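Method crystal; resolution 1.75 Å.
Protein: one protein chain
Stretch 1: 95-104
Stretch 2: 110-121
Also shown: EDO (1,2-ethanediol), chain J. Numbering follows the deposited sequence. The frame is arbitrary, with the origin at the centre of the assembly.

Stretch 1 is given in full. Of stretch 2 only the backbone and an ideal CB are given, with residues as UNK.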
# COMPACT_ATOMS: atom_id res chain seq x y z
N SER A 95 2.10 -7.55 5.06
CA SER A 95 2.44 -6.46 5.99
C SER A 95 1.34 -6.33 7.05
O SER A 95 0.17 -6.69 6.82
CB SER A 95 2.59 -5.16 5.28
OG SER A 95 1.34 -4.83 4.66
N THR A 96 1.71 -5.71 8.16
CA THR A 96 0.69 -5.11 9.04
C THR A 96 1.32 -3.86 9.66
O THR A 96 2.48 -3.52 9.35
CB THR A 96 0.10 -6.09 10.06
OG1 THR A 96 -1.08 -5.43 10.53
CG2 THR A 96 1.07 -6.43 11.16
N LYS A 97 0.54 -3.16 10.46
CA LYS A 97 0.91 -1.84 10.98
C LYS A 97 0.24 -1.64 12.33
O LYS A 97 -0.77 -2.28 12.62
CB LYS A 97 0.42 -0.72 10.03
CG LYS A 97 0.50 -1.05 8.55
CD LYS A 97 0.22 0.19 7.68
CE LYS A 97 0.24 -0.09 6.20
NZ LYS A 97 -1.00 -0.81 5.81
N ALA A 98 0.82 -0.72 13.09
CA ALA A 98 0.27 -0.20 14.34
C ALA A 98 0.61 1.29 14.39
O ALA A 98 1.76 1.68 13.99
CB ALA A 98 0.86 -0.94 15.51
N GLY A 99 -0.33 2.11 14.81
CA GLY A 99 -0.08 3.55 14.97
C GLY A 99 -1.32 4.41 14.93
O GLY A 99 -1.27 5.56 15.44
N TYR A 100 -2.41 3.89 14.36
CA TYR A 100 -3.75 4.49 14.42
C TYR A 100 -4.54 3.79 15.53
O TYR A 100 -4.01 2.89 16.20
CB TYR A 100 -4.49 4.46 13.07
CG TYR A 100 -4.08 5.56 12.12
CD1 TYR A 100 -4.51 6.86 12.31
CD2 TYR A 100 -3.25 5.31 11.03
CE1 TYR A 100 -4.19 7.88 11.41
CE2 TYR A 100 -2.89 6.32 10.14
CZ TYR A 100 -3.33 7.61 10.36
OH TYR A 100 -2.98 8.60 9.49
N LYS A 101 -5.79 4.20 15.71
CA LYS A 101 -6.58 3.71 16.85
C LYS A 101 -6.99 2.27 16.58
O LYS A 101 -7.59 2.00 15.50
CB LYS A 101 -7.79 4.56 17.15
CG LYS A 101 -8.51 4.10 18.41
CD LYS A 101 -9.61 5.01 18.76
CE LYS A 101 -10.30 4.58 20.02
NZ LYS A 101 -11.22 5.63 20.45
N MET A 102 -6.64 1.38 17.49
CA MET A 102 -7.02 -0.04 17.38
C MET A 102 -7.95 -0.41 18.53
O MET A 102 -8.96 -1.09 18.25
CB MET A 102 -5.77 -0.93 17.40
CG MET A 102 -6.10 -2.40 17.35
SD MET A 102 -6.75 -2.80 15.70
CE MET A 102 -7.38 -4.44 16.03
N TRP A 103 -7.63 -0.07 19.78
CA TRP A 103 -8.52 -0.40 20.92
C TRP A 103 -8.57 0.81 21.84
O TRP A 103 -7.86 1.78 21.58
CB TRP A 103 -8.09 -1.71 21.62
CG TRP A 103 -6.75 -1.71 22.31
CD1 TRP A 103 -6.50 -1.23 23.57
CD2 TRP A 103 -5.52 -2.27 21.83
NE1 TRP A 103 -5.17 -1.42 23.88
CE2 TRP A 103 -4.55 -2.06 22.84
CE3 TRP A 103 -5.09 -2.86 20.63
CZ2 TRP A 103 -3.22 -2.47 22.71
CZ3 TRP A 103 -3.78 -3.26 20.51
CH2 TRP A 103 -2.84 -3.03 21.52
N GLU A 104 -9.50 0.79 22.77
CA GLU A 104 -9.74 1.98 23.61
C GLU A 104 -8.62 2.15 24.62
O GLU A 104 -7.99 1.16 24.96
CB GLU A 104 -11.07 1.87 24.34
CG GLU A 104 -12.26 1.76 23.41
CD GLU A 104 -12.48 2.95 22.49
OE1 GLU A 104 -12.22 4.11 22.90
OE2 GLU A 104 -12.87 2.72 21.32
N UNK A 110 -1.40 5.42 18.67
CA UNK A 110 -0.19 6.29 18.71
C UNK A 110 1.22 5.67 18.90
O UNK A 110 2.10 6.14 19.58
CB UNK A 110 -0.39 7.28 19.86
N UNK A 111 1.79 4.72 18.35
CA UNK A 111 3.27 5.09 18.73
C UNK A 111 4.10 4.59 19.99
O UNK A 111 5.39 4.50 19.92
CB UNK A 111 3.28 6.61 18.89
N UNK A 112 3.55 4.35 21.18
CA UNK A 112 4.35 3.77 22.29
C UNK A 112 4.85 2.36 21.95
O UNK A 112 4.20 1.65 21.19
CB UNK A 112 3.52 3.72 23.57
N UNK A 113 5.96 1.94 22.58
CA UNK A 113 6.47 0.56 22.50
C UNK A 113 5.36 -0.40 22.99
O UNK A 113 5.13 -1.41 22.35
CB UNK A 113 7.74 0.40 23.33
N UNK A 114 4.66 -0.06 24.07
CA UNK A 114 3.56 -0.92 24.60
C UNK A 114 2.54 -1.21 23.49
O UNK A 114 2.27 -2.37 23.21
CB UNK A 114 2.86 -0.25 25.79
N UNK A 115 2.01 -0.18 22.84
CA UNK A 115 0.97 -0.39 21.81
C UNK A 115 1.56 -1.15 20.63
O UNK A 115 0.94 -2.09 20.12
CB UNK A 115 0.38 0.94 21.34
N UNK A 116 2.70 -0.70 20.13
CA UNK A 116 3.27 -1.25 18.88
C UNK A 116 3.50 -2.75 19.09
O UNK A 116 3.08 -3.54 18.26
CB UNK A 116 4.57 -0.54 18.50
N UNK A 117 4.17 -3.14 20.17
CA UNK A 117 4.49 -4.56 20.36
C UNK A 117 3.26 -5.37 20.73
O UNK A 117 3.16 -6.49 20.26
CB UNK A 117 5.56 -4.72 21.44
N UNK A 118 2.40 -4.88 21.61
CA UNK A 118 1.14 -5.60 21.94
C UNK A 118 0.32 -5.79 20.67
O UNK A 118 -0.23 -6.88 20.45
CB UNK A 118 0.32 -4.84 22.99
N UNK A 119 0.24 -4.78 19.83
CA UNK A 119 -0.53 -4.86 18.57
C UNK A 119 0.06 -5.90 17.64
O UNK A 119 -0.67 -6.70 17.07
CB UNK A 119 -0.57 -3.50 17.87
N UNK A 120 1.38 -5.93 17.47
CA UNK A 120 1.99 -6.93 16.58
C UNK A 120 1.64 -8.33 17.04
O UNK A 120 1.36 -9.14 16.22
CB UNK A 120 3.51 -6.76 16.53
N UNK A 121 1.69 -8.62 18.32
CA UNK A 121 1.32 -9.96 18.81
C UNK A 121 -0.13 -10.27 18.43
O UNK A 121 -0.44 -11.43 18.04
CB UNK A 121 1.50 -10.06 20.33
C1 EDO J . 5.69 -8.95 22.87
O1 EDO J . 5.70 -10.37 22.85
C2 EDO J . 6.99 -8.36 23.19
O2 EDO J . 7.25 -8.32 24.59

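At position 110 the backbone lies against Gly99, but CA-to-CB points away from stretch 1 and the left-handed angles (66/49) favour glycine, asparagine or aspartate without excluding others. The residue is Phe110, whose side chain comes no nearer to stretch 1 than 4.8 Å, from CD1 to Gly99 O; its backbone makes the contact, a weak hydrogen bond from Phe110 N to Gly99 O (3.2 Å). Position 111, at 93/-34, would jam a CB against the preceding carbonyl O, so glycine is called for, and Gly111 is found.

Position 112 immediately precedes a helix, out of reach of stretch 1. Serine, threonine, aspartate or asparagine would suit an N-cap; Ser112 OG accepts from the backbone N of position 115 at 3.1 Å. Position 113, also out of reach, tolerates most helix formers: Arg113. At 114 the CB points sideways into open space, suiting a long polar chain, here Lys114.

At 115 the CB points sideways, 5.1 Å from Trp103 CH2, yet a long side chain can run between Ala98 and Met102 toward the N of Gly99 and the O of Tyr100. A large, flat group with a polar tip fits best; phenylalanine or methionine would leave these backbone groups unanswered. The residue is Tyr115. Tyr115 OH accepts from Gly99 N (3.2 Å) and donates to Tyr100 O at a very short 2.5 Å. Ala98 CB lies over one ring face, 4.1 Å from Tyr115 CZ, while the ring edge is directed at the face of Trp103.

At 116 the sideways CB is 4.8 Å from Ala98 CB, so valine, leucine or isoleucine suits; Ile116 CG1 approaches Ala98 CB to 4.5 Å. Position 117 points away, leaving the choice open: Leu117.

Position 118 points toward stretch 1 with its ideal CB 3.9 Å from Trp103 CH2, which favours a small residue. Ala118 CB packs against Trp103 CH2 at 4.0 Å.

Position 119 also points toward stretch 1, its ideal CB 3.8 Å from Ala98 CB. Alanine, serine or perhaps cysteine would suit. Ser119 adds a polar link: a water lies 2.7 Å from Ser119 OG and donates to Lys97 O at 3.0 Å.

At 120 the CB points sideways, so a longer apolar chain such as leucine or methionine could reach the methyl of Thr96; Leu120 CD1 lies 4.3 Å from Thr96 CG2. Position 121 is out of reach, but ethanediol lies near its CB, so a polar residue could meet a hydroxyl; Asp121 OD2 accepts from EDO O1 at 2.6 Å, though OD2 is too close to a neighbouring atom and its place is less sure.

Stretch 2, residues 110-121: FGSRKYILASLD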
# COMPACT_ATOMS: atom_id res chain seq x y z
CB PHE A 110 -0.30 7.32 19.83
CG PHE A 110 -1.45 8.29 19.62
CD1 PHE A 110 -1.41 9.16 18.56
CD2 PHE A 110 -2.56 8.27 20.45
CE1 PHE A 110 -2.46 10.06 18.33
CE2 PHE A 110 -3.61 9.17 20.22
CZ PHE A 110 -3.56 10.03 19.16
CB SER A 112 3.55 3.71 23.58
OG SER A 112 2.47 2.77 23.48
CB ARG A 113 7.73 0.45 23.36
CG ARG A 113 8.30 -0.95 23.47
CD ARG A 113 9.52 -0.85 24.36
NE ARG A 113 10.19 -2.11 24.42
CZ ARG A 113 11.00 -2.60 23.49
NH1 ARG A 113 11.28 -1.87 22.42
NH2 ARG A 113 11.55 -3.80 23.67
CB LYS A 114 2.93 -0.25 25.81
CG LYS A 114 1.54 -0.75 26.16
CD LYS A 114 1.51 -2.16 26.67
CE LYS A 114 0.17 -2.45 27.34
NZ LYS A 114 0.15 -3.76 28.02
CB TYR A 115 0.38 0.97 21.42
CG TYR A 115 -0.43 0.92 20.16
CD1 TYR A 115 -1.41 -0.03 19.97
CD2 TYR A 115 -0.23 1.86 19.17
CE1 TYR A 115 -2.16 -0.05 18.80
CE2 TYR A 115 -0.98 1.87 18.01
CZ TYR A 115 -1.95 0.90 17.82
OH TYR A 115 -2.64 0.88 16.64
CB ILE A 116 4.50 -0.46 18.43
CG1 ILE A 116 4.11 0.94 17.97
CG2 ILE A 116 5.27 -1.25 17.41
CD1 ILE A 116 5.31 1.84 17.69
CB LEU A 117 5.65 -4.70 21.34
CG LEU A 117 6.97 -4.06 20.89
CD1 LEU A 117 8.02 -4.29 21.96
CD2 LEU A 117 7.40 -4.69 19.60
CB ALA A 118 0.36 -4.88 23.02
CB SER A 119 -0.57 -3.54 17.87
OG SER A 119 -1.42 -3.71 16.74
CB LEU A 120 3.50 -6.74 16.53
CG LEU A 120 4.24 -7.75 15.67
CD1 LEU A 120 3.81 -7.76 14.23
CD2 LEU A 120 5.73 -7.49 15.80
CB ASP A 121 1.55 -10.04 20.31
CG ASP A 121 2.99 -10.17 20.75
OD1 ASP A 121 3.84 -10.37 19.84
OD2 ASP A 121 3.25 -10.04 22.01
O HOH W 1 -0.33 -4.62 14.48
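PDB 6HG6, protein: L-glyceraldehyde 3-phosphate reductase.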